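Local atomic coordinates of transcriptional regulators (LACI-FAMILY TRANSCRIPTIONAL REGULATORY PROTEIN) (Corynebacterium glutamicum, PDB entry 3GYB), a protein that probably binds regulatory DNA and controls transcription as a LacI-family regulator, with a core domain resembling the periplasmic binding proteins. Residues A[235-243]-A[252-260]; A[114-125]-A[141-152]. All coordinates share one frame; numbering follows the deposited sequence.

Contact 1. Residues A[235-243]-A[252-260]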
loop_
_atom_site.group_PDB
_atom_site.type_symbol
_atom_site.label_atom_id
_atom_site.label_comp_id
_atom_site.label_asym_id
_atom_site.label_seq_id
_atom_site.Cartn_x
_atom_site.Cartn_y
_atom_site.Cartn_z
ATOM N N GLY A 235 -0.407 10.796 -13.770
ATOM C CA GLY A 235 -1.813 10.928 -13.436
ATOM C C GLY A 235 -2.363 12.242 -13.954
ATOM O O GLY A 235 -3.499 12.315 -14.422
ATOM N N TYR A 236 -1.544 13.285 -13.877
ATOM C CA TYR A 236 -1.940 14.609 -14.335
ATOM C C TYR A 236 -2.199 14.630 -15.837
ATOM O O TYR A 236 -3.269 15.033 -16.287
ATOM C CB TYR A 236 -0.849 15.626 -13.996
ATOM C CG TYR A 236 -1.153 17.029 -14.465
ATOM C CD1 TYR A 236 -2.109 17.810 -13.816
ATOM C CD2 TYR A 236 -0.494 17.572 -15.566
ATOM C CE1 TYR A 236 -2.405 19.100 -14.256
ATOM C CE2 TYR A 236 -0.781 18.858 -16.013
ATOM C CZ TYR A 236 -1.738 19.614 -15.354
ATOM O OH TYR A 236 -2.047 20.877 -15.802
ATOM N N ASN A 237 -1.217 14.188 -16.613
ATOM C CA ASN A 237 -1.361 14.193 -18.059
ATOM C C ASN A 237 -2.379 13.183 -18.561
ATOM O O ASN A 237 -3.055 13.421 -19.564
ATOM C CB ASN A 237 -0.004 13.970 -18.721
ATOM C CG ASN A 237 0.904 15.180 -18.589
ATOM O OD1 ASN A 237 1.688 15.288 -17.646
ATOM N ND2 ASN A 237 0.781 16.111 -19.529
ATOM N N ALA A 238 -2.504 12.059 -17.863
ATOM C CA ALA A 238 -3.473 11.044 -18.259
ATOM C C ALA A 238 -4.882 11.615 -18.109
ATOM O O ALA A 238 -5.756 11.364 -18.937
ATOM C CB ALA A 238 -3.316 9.796 -17.387
ATOM N N ALA A 239 -5.101 12.378 -17.041
ATOM C CA ALA A 239 -6.402 12.986 -16.802
ATOM C C ALA A 239 -6.688 13.998 -17.912
ATOM O O ALA A 239 -7.784 14.021 -18.473
ATOM C CB ALA A 239 -6.424 13.674 -15.434
ATOM N N LEU A 240 -5.702 14.831 -18.230
ATOM C CA LEU A 240 -5.886 15.817 -19.290
ATOM C C LEU A 240 -6.158 15.127 -20.622
ATOM O O LEU A 240 -7.010 15.569 -21.392
ATOM C CB LEU A 240 -4.649 16.707 -19.432
ATOM C CG LEU A 240 -4.352 17.699 -18.308
ATOM C CD1 LEU A 240 -3.098 18.490 -18.653
ATOM C CD2 LEU A 240 -5.544 18.630 -18.123
ATOM N N LEU A 241 -5.434 14.046 -20.898
ATOM C CA LEU A 241 -5.616 13.325 -22.158
ATOM C C LEU A 241 -7.018 12.732 -22.263
ATOM O O LEU A 241 -7.665 12.829 -23.307
ATOM C CB LEU A 241 -4.566 12.213 -22.299
ATOM C CG LEU A 241 -4.573 11.430 -23.618
ATOM C CD1 LEU A 241 -4.275 12.374 -24.772
ATOM C CD2 LEU A 241 -3.537 10.308 -23.576
ATOM N N LEU A 242 -7.491 12.114 -21.186
ATOM C CA LEU A 242 -8.824 11.530 -21.197
ATOM C C LEU A 242 -9.873 12.622 -21.393
ATOM O O LEU A 242 -10.820 12.444 -22.155
ATOM C CB LEU A 242 -9.094 10.784 -19.890
ATOM C CG LEU A 242 -10.445 10.066 -19.807
ATOM C CD1 LEU A 242 -10.540 9.011 -20.900
ATOM C CD2 LEU A 242 -10.592 9.424 -18.445
ATOM N N LEU A 243 -9.701 13.746 -20.701
ATOM C CA LEU A 243 -10.640 14.857 -20.820
ATOM C C LEU A 243 -10.724 15.348 -22.259
ATOM O O LEU A 243 -11.799 15.728 -22.728
ATOM C CB LEU A 243 -10.227 16.016 -19.908
ATOM C CG LEU A 243 -10.473 15.859 -18.406
ATOM C CD1 LEU A 243 -9.846 17.028 -17.670
ATOM C CD2 LEU A 243 -11.973 15.795 -18.129
ATOM N N HIS A 252 -7.658 21.463 -26.968
ATOM C CA HIS A 252 -6.740 20.396 -26.589
ATOM C C HIS A 252 -5.492 21.024 -25.967
ATOM O O HIS A 252 -4.722 21.703 -26.645
ATOM C CB HIS A 252 -6.366 19.580 -27.831
ATOM C CG HIS A 252 -5.633 18.310 -27.532
ATOM N ND1 HIS A 252 -4.406 18.287 -26.902
ATOM C CD2 HIS A 252 -5.945 17.019 -27.796
ATOM C CE1 HIS A 252 -3.994 17.036 -26.793
ATOM N NE2 HIS A 252 -4.909 16.247 -27.328
ATOM N N PRO A 253 -5.282 20.813 -24.659
ATOM C CA PRO A 253 -4.115 21.380 -23.978
ATOM C C PRO A 253 -2.806 20.681 -24.336
ATOM O O PRO A 253 -2.794 19.702 -25.081
ATOM C CB PRO A 253 -4.471 21.216 -22.505
ATOM C CG PRO A 253 -5.232 19.930 -22.504
ATOM C CD PRO A 253 -6.141 20.083 -23.708
ATOM N N GLU A 254 -1.705 21.203 -23.810
ATOM C CA GLU A 254 -0.397 20.618 -24.057
ATOM C C GLU A 254 -0.299 19.385 -23.163
ATOM O O GLU A 254 -0.324 19.495 -21.938
ATOM C CB GLU A 254 0.706 21.617 -23.700
ATOM C CG GLU A 254 2.105 21.174 -24.093
ATOM C CD GLU A 254 3.163 22.200 -23.729
ATOM O OE1 GLU A 254 3.316 22.493 -22.524
ATOM O OE2 GLU A 254 3.840 22.712 -24.646
ATOM N N ILE A 255 -0.209 18.213 -23.782
ATOM C CA ILE A 255 -0.128 16.966 -23.038
ATOM C C ILE A 255 1.217 16.273 -23.216
ATOM O O ILE A 255 1.721 16.158 -24.332
ATOM C CB ILE A 255 -1.225 15.974 -23.483
ATOM C CG1 ILE A 255 -2.594 16.659 -23.481
ATOM C CG2 ILE A 255 -1.240 14.759 -22.569
ATOM C CD1 ILE A 255 -2.977 17.247 -22.150
HETATM N N MSE A 256 1.791 15.811 -22.106
HETATM C CA MSE A 256 3.058 15.083 -22.133
HETATM C C MSE A 256 2.718 13.594 -22.077
HETATM O O MSE A 256 2.177 13.114 -21.083
HETATM C CB MSE A 256 3.924 15.437 -20.931
HETATM C CG MSE A 256 4.350 16.897 -20.846
HETATM SE SE MSE A 256 5.406 17.418 -22.340
HETATM C CE MSE A 256 6.951 16.345 -21.971
ATOM N N HIS A 257 3.052 12.867 -23.141
ATOM C CA HIS A 257 2.785 11.434 -23.205
ATOM C C HIS A 257 3.897 10.620 -22.546
ATOM O O HIS A 257 3.668 9.510 -22.082
ATOM C CB HIS A 257 2.624 11.006 -24.661
ATOM C CG HIS A 257 1.337 11.457 -25.277
ATOM N ND1 HIS A 257 0.211 10.664 -25.296
ATOM C CD2 HIS A 257 0.981 12.632 -25.849
ATOM C CE1 HIS A 257 -0.787 11.333 -25.848
ATOM N NE2 HIS A 257 -0.347 12.531 -26.190
ATOM N N THR A 258 5.104 11.172 -22.527
ATOM C CA THR A 258 6.237 10.485 -21.918
ATOM C C THR A 258 6.889 11.419 -20.911
ATOM O O THR A 258 7.422 12.466 -21.279
ATOM C CB THR A 258 7.280 10.064 -22.979
ATOM O OG1 THR A 258 6.661 9.193 -23.933
ATOM C CG2 THR A 258 8.446 9.332 -22.326
ATOM N N LEU A 259 6.829 11.051 -19.634
ATOM C CA LEU A 259 7.417 11.876 -18.592
ATOM C C LEU A 259 8.793 11.371 -18.193
ATOM O O LEU A 259 9.071 10.178 -18.259
ATOM C CB LEU A 259 6.492 11.934 -17.374
ATOM C CG LEU A 259 5.247 12.789 -17.632
ATOM C CD1 LEU A 259 4.060 11.892 -17.941
ATOM C CD2 LEU A 259 4.967 13.665 -16.426
ATOM N N GLN A 260 9.656 12.292 -17.782
ATOM C CA GLN A 260 11.006 11.926 -17.390
ATOM C C GLN A 260 11.121 11.458 -15.946
ATOM O O GLN A 260 10.593 12.088 -15.028
ATOM C CB GLN A 260 11.959 13.105 -17.609
ATOM C CG GLN A 260 12.106 13.507 -19.064
ATOM C CD GLN A 260 12.543 12.349 -19.933
ATOM O OE1 GLN A 260 11.899 12.033 -20.935
ATOM N NE2 GLN A 260 13.645 11.708 -19.555
#
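Here N237, L240 and L241 of helix 231-246 pack against I255, M256 and H257 in the connection that leads from the end of that helix back into strand 258-264. The contact is a largely apolar helix-to-loop packing on the half of the periplasmic-binding-protein-like fold that also holds strands 82-85 and 97-100, against which the helix lies. The three helix residues, at spacings of three and four, share one face of the helix, and I255 comes closest to its backbone, with CA atoms of N237 and I255 5.8 Å apart.

I255 divides its branches between the two leucines. CD1 runs to L240, lying 3.7 Å from L240 CD1; its approach to L240 CB is so short that the exact pose of this methyl is doubtful. With CG1 beside the backbone N (chi1 -50°), CG2 is left to face L241, whose CB is 4.2 Å away, and it also lies on one face of the H257 ring, out toward its rim. A beta-branched residue suits the place because it fills both directions at once. L241 turns its two methyls to the imidazole, the side chains crossing at about a right angle; CD2 is 3.7 Å from H257 CE1. The rotation of this ring is set partly by ND1, which is hydrogen-bonded to S97 O and so ties the connection to the neighbouring strand 97-100. N237 lies beside the M256 side chain, its CB 3.3 Å from M256 O, while L259 packs near N237 and also meets V98. P253 adds a looser touch, CG to L240 CB at 4.5 Å.

M256 O is buried here without a partner in the model. The contact that can be placed with confidence is aliphatic, I255 between L240 and L241; S97 O adds a polar tie to H257 from the neighbouring strand.

Contact 2. Residues A[114-125]-A[141-152]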
loop_
_atom_site.group_PDB
_atom_site.type_symbol
_atom_site.label_atom_id
_atom_site.label_comp_id
_atom_site.label_asym_id
_atom_site.label_seq_id
_atom_site.Cartn_x
_atom_site.Cartn_y
_atom_site.Cartn_z
ATOM N N ILE A 114 26.718 2.078 -10.897
ATOM C CA ILE A 114 28.022 2.037 -11.553
ATOM C C ILE A 114 28.879 3.218 -11.103
ATOM O O ILE A 114 30.055 3.046 -10.768
ATOM C CB ILE A 114 27.868 2.064 -13.087
ATOM C CG1 ILE A 114 27.227 0.757 -13.555
ATOM C CG2 ILE A 114 29.232 2.254 -13.761
ATOM C CD1 ILE A 114 26.847 0.761 -15.021
ATOM N N ASP A 115 28.298 4.415 -11.082
ATOM C CA ASP A 115 29.054 5.587 -10.655
ATOM C C ASP A 115 29.444 5.489 -9.179
ATOM O O ASP A 115 30.386 6.148 -8.742
ATOM C CB ASP A 115 28.265 6.876 -10.905
ATOM C CG ASP A 115 28.205 7.247 -12.377
ATOM O OD1 ASP A 115 29.080 6.791 -13.143
ATOM O OD2 ASP A 115 27.291 8.004 -12.766
ATOM N N LEU A 116 28.728 4.668 -8.411
ATOM C CA LEU A 116 29.051 4.495 -6.993
ATOM C C LEU A 116 30.192 3.498 -6.793
ATOM O O LEU A 116 30.628 3.257 -5.665
ATOM C CB LEU A 116 27.821 4.034 -6.202
ATOM C CG LEU A 116 26.781 5.105 -5.869
ATOM C CD1 LEU A 116 25.528 4.456 -5.298
ATOM C CD2 LEU A 116 27.368 6.089 -4.870
ATOM N N GLY A 117 30.664 2.904 -7.886
ATOM C CA GLY A 117 31.765 1.960 -7.779
ATOM C C GLY A 117 31.411 0.484 -7.776
ATOM O O GLY A 117 32.290 -0.366 -7.618
ATOM N N HIS A 118 30.134 0.166 -7.948
ATOM C CA HIS A 118 29.704 -1.228 -7.968
ATOM C C HIS A 118 29.905 -1.814 -9.362
ATOM O O HIS A 118 29.673 -1.136 -10.361
ATOM C CB HIS A 118 28.222 -1.332 -7.592
ATOM C CG HIS A 118 27.922 -0.921 -6.185
ATOM N ND1 HIS A 118 28.067 -1.776 -5.113
ATOM C CD2 HIS A 118 27.507 0.261 -5.672
ATOM C CE1 HIS A 118 27.752 -1.136 -3.999
ATOM N NE2 HIS A 118 27.408 0.101 -4.310
ATOM N N THR A 119 30.344 -3.069 -9.428
ATOM C CA THR A 119 30.531 -3.741 -10.709
ATOM C C THR A 119 29.688 -5.014 -10.746
ATOM O O THR A 119 29.109 -5.348 -11.778
ATOM C CB THR A 119 32.014 -4.080 -10.973
ATOM O OG1 THR A 119 32.576 -4.732 -9.829
ATOM C CG2 THR A 119 32.794 -2.808 -11.278
ATOM N N HIS A 120 29.623 -5.722 -9.623
ATOM C CA HIS A 120 28.807 -6.930 -9.534
ATOM C C HIS A 120 27.407 -6.480 -9.141
ATOM O O HIS A 120 27.012 -6.536 -7.975
ATOM C CB HIS A 120 29.391 -7.891 -8.497
ATOM C CG HIS A 120 30.664 -8.538 -8.944
ATOM N ND1 HIS A 120 30.714 -9.423 -9.999
ATOM C CD2 HIS A 120 31.941 -8.387 -8.518
ATOM C CE1 HIS A 120 31.966 -9.787 -10.208
ATOM N NE2 HIS A 120 32.732 -9.173 -9.324
ATOM N N ILE A 121 26.670 -6.023 -10.145
ATOM C CA ILE A 121 25.324 -5.503 -9.969
ATOM C C ILE A 121 24.286 -6.485 -10.478
ATOM O O ILE A 121 24.430 -7.052 -11.561
ATOM C CB ILE A 121 25.174 -4.174 -10.736
ATOM C CG1 ILE A 121 26.189 -3.160 -10.199
ATOM C CG2 ILE A 121 23.750 -3.655 -10.619
ATOM C CD1 ILE A 121 26.361 -1.921 -11.070
ATOM N N ALA A 122 23.235 -6.685 -9.691
ATOM C CA ALA A 122 22.175 -7.601 -10.089
ATOM C C ALA A 122 20.841 -6.878 -10.200
ATOM O O ALA A 122 20.612 -5.867 -9.535
ATOM C CB ALA A 122 22.068 -8.742 -9.091
ATOM N N HIS A 123 19.965 -7.411 -11.045
ATOM C CA HIS A 123 18.640 -6.836 -11.256
ATOM C C HIS A 123 17.547 -7.824 -10.883
ATOM O O HIS A 123 17.594 -8.987 -11.285
ATOM C CB HIS A 123 18.469 -6.447 -12.728
ATOM C CG HIS A 123 17.091 -5.976 -13.082
ATOM N ND1 HIS A 123 16.538 -4.827 -12.557
ATOM C CD2 HIS A 123 16.176 -6.469 -13.951
ATOM C CE1 HIS A 123 15.346 -4.630 -13.091
ATOM N NE2 HIS A 123 15.102 -5.612 -13.941
ATOM N N LEU A 124 16.576 -7.372 -10.094
ATOM C CA LEU A 124 15.445 -8.222 -9.732
ATOM C C LEU A 124 14.351 -7.832 -10.711
ATOM O O LEU A 124 13.821 -6.727 -10.648
ATOM C CB LEU A 124 14.990 -7.948 -8.297
ATOM C CG LEU A 124 15.964 -8.419 -7.224
ATOM C CD1 LEU A 124 15.460 -8.009 -5.846
ATOM C CD2 LEU A 124 16.108 -9.933 -7.318
ATOM N N ARG A 125 14.007 -8.735 -11.620
ATOM C CA ARG A 125 13.009 -8.400 -12.623
ATOM C C ARG A 125 11.562 -8.757 -12.328
ATOM O O ARG A 125 11.261 -9.547 -11.438
ATOM C CB ARG A 125 13.420 -8.980 -13.987
ATOM C CG ARG A 125 13.645 -10.470 -14.018
ATOM C CD ARG A 125 14.237 -10.916 -15.364
ATOM N NE ARG A 125 13.459 -10.450 -16.511
ATOM C CZ ARG A 125 13.647 -10.864 -17.763
ATOM N NH1 ARG A 125 14.589 -11.759 -18.035
ATOM N NH2 ARG A 125 12.890 -10.388 -18.743
ATOM N N THR A 141 22.566 -0.912 -20.387
ATOM C CA THR A 141 23.397 0.030 -19.654
ATOM C C THR A 141 24.620 -0.674 -19.082
ATOM O O THR A 141 25.718 -0.114 -19.099
ATOM C CB THR A 141 22.606 0.694 -18.523
ATOM O OG1 THR A 141 21.489 1.392 -19.086
ATOM C CG2 THR A 141 23.484 1.679 -17.753
HETATM N N MSE A 142 24.437 -1.884 -18.559
HETATM C CA MSE A 142 25.571 -2.623 -18.017
HETATM C C MSE A 142 26.594 -2.884 -19.129
HETATM O O MSE A 142 27.775 -2.619 -18.957
HETATM C CB MSE A 142 25.115 -3.960 -17.411
HETATM C CG MSE A 142 24.378 -3.828 -16.081
HETATM SE SE MSE A 142 25.479 -3.237 -14.597
HETATM C CE MSE A 142 26.503 -4.854 -14.299
ATOM N N ARG A 143 26.128 -3.384 -20.272
ATOM C CA ARG A 143 27.029 -3.662 -21.393
ATOM C C ARG A 143 27.645 -2.400 -21.988
ATOM O O ARG A 143 28.764 -2.428 -22.496
ATOM C CB ARG A 143 26.298 -4.447 -22.482
ATOM C CG ARG A 143 25.881 -5.834 -22.033
ATOM C CD ARG A 143 25.563 -6.740 -23.209
ATOM N NE ARG A 143 25.257 -8.089 -22.745
ATOM C CZ ARG A 143 24.060 -8.486 -22.330
ATOM N NH1 ARG A 143 23.041 -7.639 -22.329
ATOM N NH2 ARG A 143 23.889 -9.726 -21.892
ATOM N N ALA A 144 26.917 -1.293 -21.932
ATOM C CA ALA A 144 27.448 -0.044 -22.465
ATOM C C ALA A 144 28.682 0.350 -21.659
ATOM O O ALA A 144 29.623 0.939 -22.191
ATOM C CB ALA A 144 26.402 1.055 -22.378
ATOM N N HIS A 145 28.665 0.011 -20.372
ATOM C CA HIS A 145 29.760 0.323 -19.464
ATOM C C HIS A 145 30.759 -0.814 -19.276
ATOM O O HIS A 145 31.570 -0.788 -18.343
ATOM C CB HIS A 145 29.186 0.765 -18.118
ATOM C CG HIS A 145 28.469 2.077 -18.180
ATOM N ND1 HIS A 145 29.132 3.284 -18.225
ATOM C CD2 HIS A 145 27.150 2.370 -18.261
ATOM C CE1 HIS A 145 28.253 4.264 -18.330
ATOM N NE2 HIS A 145 27.042 3.736 -18.355
ATOM N N GLY A 146 30.694 -1.805 -20.165
ATOM C CA GLY A 146 31.613 -2.933 -20.124
ATOM C C GLY A 146 31.414 -3.943 -19.012
ATOM O O GLY A 146 32.340 -4.680 -18.661
ATOM N N LEU A 147 30.206 -3.988 -18.462
ATOM C CA LEU A 147 29.898 -4.913 -17.381
ATOM C C LEU A 147 28.900 -5.959 -17.849
ATOM O O LEU A 147 28.028 -5.680 -18.677
ATOM C CB LEU A 147 29.320 -4.150 -16.182
ATOM C CG LEU A 147 30.226 -3.080 -15.569
ATOM C CD1 LEU A 147 29.481 -2.335 -14.470
ATOM C CD2 LEU A 147 31.486 -3.734 -15.016
ATOM N N GLU A 148 29.039 -7.168 -17.321
ATOM C CA GLU A 148 28.139 -8.256 -17.673
ATOM C C GLU A 148 26.952 -8.186 -16.722
ATOM O O GLU A 148 27.115 -8.288 -15.506
ATOM C CB GLU A 148 28.841 -9.608 -17.530
ATOM C CG GLU A 148 27.976 -10.791 -17.962
ATOM C CD GLU A 148 27.625 -10.757 -19.443
ATOM O OE1 GLU A 148 26.668 -11.450 -19.847
ATOM O OE2 GLU A 148 28.312 -10.045 -20.210
ATOM N N PRO A 149 25.741 -8.008 -17.265
ATOM C CA PRO A 149 24.559 -7.929 -16.405
ATOM C C PRO A 149 24.189 -9.262 -15.769
ATOM O O PRO A 149 24.496 -10.330 -16.304
ATOM C CB PRO A 149 23.479 -7.419 -17.354
ATOM C CG PRO A 149 23.875 -8.055 -18.660
ATOM C CD PRO A 149 25.376 -7.835 -18.684
ATOM N N LEU A 150 23.538 -9.187 -14.615
ATOM C CA LEU A 150 23.084 -10.365 -13.898
ATOM C C LEU A 150 21.677 -10.070 -13.407
ATOM O O LEU A 150 21.435 -9.022 -12.814
ATOM C CB LEU A 150 23.988 -10.659 -12.699
ATOM C CG LEU A 150 23.510 -11.775 -11.765
ATOM C CD1 LEU A 150 23.476 -13.107 -12.503
ATOM C CD2 LEU A 150 24.442 -11.862 -10.569
ATOM N N SER A 151 20.753 -10.988 -13.670
ATOM C CA SER A 151 19.366 -10.824 -13.246
ATOM C C SER A 151 18.802 -12.185 -12.883
ATOM O O SER A 151 19.346 -13.218 -13.287
ATOM C CB SER A 151 18.515 -10.235 -14.379
ATOM O OG SER A 151 19.029 -8.999 -14.839
ATOM N N ASN A 152 17.718 -12.192 -12.116
ATOM C CA ASN A 152 17.080 -13.450 -11.764
ATOM C C ASN A 152 16.166 -13.783 -12.947
ATOM O O ASN A 152 16.059 -12.992 -13.884
ATOM C CB ASN A 152 16.305 -13.317 -10.440
ATOM C CG ASN A 152 15.201 -12.279 -10.494
ATOM O OD1 ASN A 152 15.327 -11.250 -11.150
ATOM N ND2 ASN A 152 14.109 -12.541 -9.775
HETATM O O HOH W 1 26.766 -8.043 -12.636
HETATM O O HOH W 2 12.386 -10.443 -8.894
HETATM O O HOH W 3 16.374 -13.237 -16.521
#
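N152 places CG between its backbone N and carbonyl carbon (chi1 61°), which carries OD1 to the backbone N of R125; the like setting of R125 (chi1 57°) takes its own chain obliquely across N152. N152 OD1 accepts R125 N on a lone pair at 2.9 Å, nearly straight at 165°. An asparagine fits because its short amide can serve two ways: ND2 turns to E166 and to a water that also bonds R125 O. A second water joins R125 NH1 to N152 O, and F135 receives the guanidinium in a cation-pi contact.

They follow the C-terminal ends of the two parallel strands of a beta-alpha-beta crossover, in which helix 129-144 links strand 121-124 to the short, weakly bonded strand 150-151, outermost within this chain. H123 N donates to L150 O at 2.8 Å; the return bond, N152 N to H123 O, is weak at 3.3 Å. S151 OG sits at the edge of the H123 ring, near its plane, and the ring's ND1 is held by F181 O.

Toward the helix ends the contact is apolar. The selenomethionine M142, bent along its chain, brings CE to within 3.9 Å of I121 CB. I114 and L147 meet tip to tip, CG1 to CD1 at 3.9 Å, while I114 CD1 lies 3.6 Å from H145 CD2. G146, where glycine suits the positive phi, closes the helix in a Schellman motif that turns L147 inward onto I114 and T119.

In the fold
Contact 2 closes along the chain before contact 1 opens; their centres are 33 Å apart and their nearest atoms about 13 Å, without touching. Both reach the same mixed sheet. Contact 2 lies at the edge formed by strand 150-151, whereas contact 1 leads into strand 258-264, which runs between strands 97-100 and 226-228. As in other proteins of this fold, each of two subdomains has its own sheet core, here with strands running on from one to the other; the contacts belong to different subdomains, so each is internal to its own. L259 of contact 1 is about 10 Å from the magnesium ion, and the side chain of H123 of contact 2 about 11 Å from that of its ligand D212, which places the metal site between them.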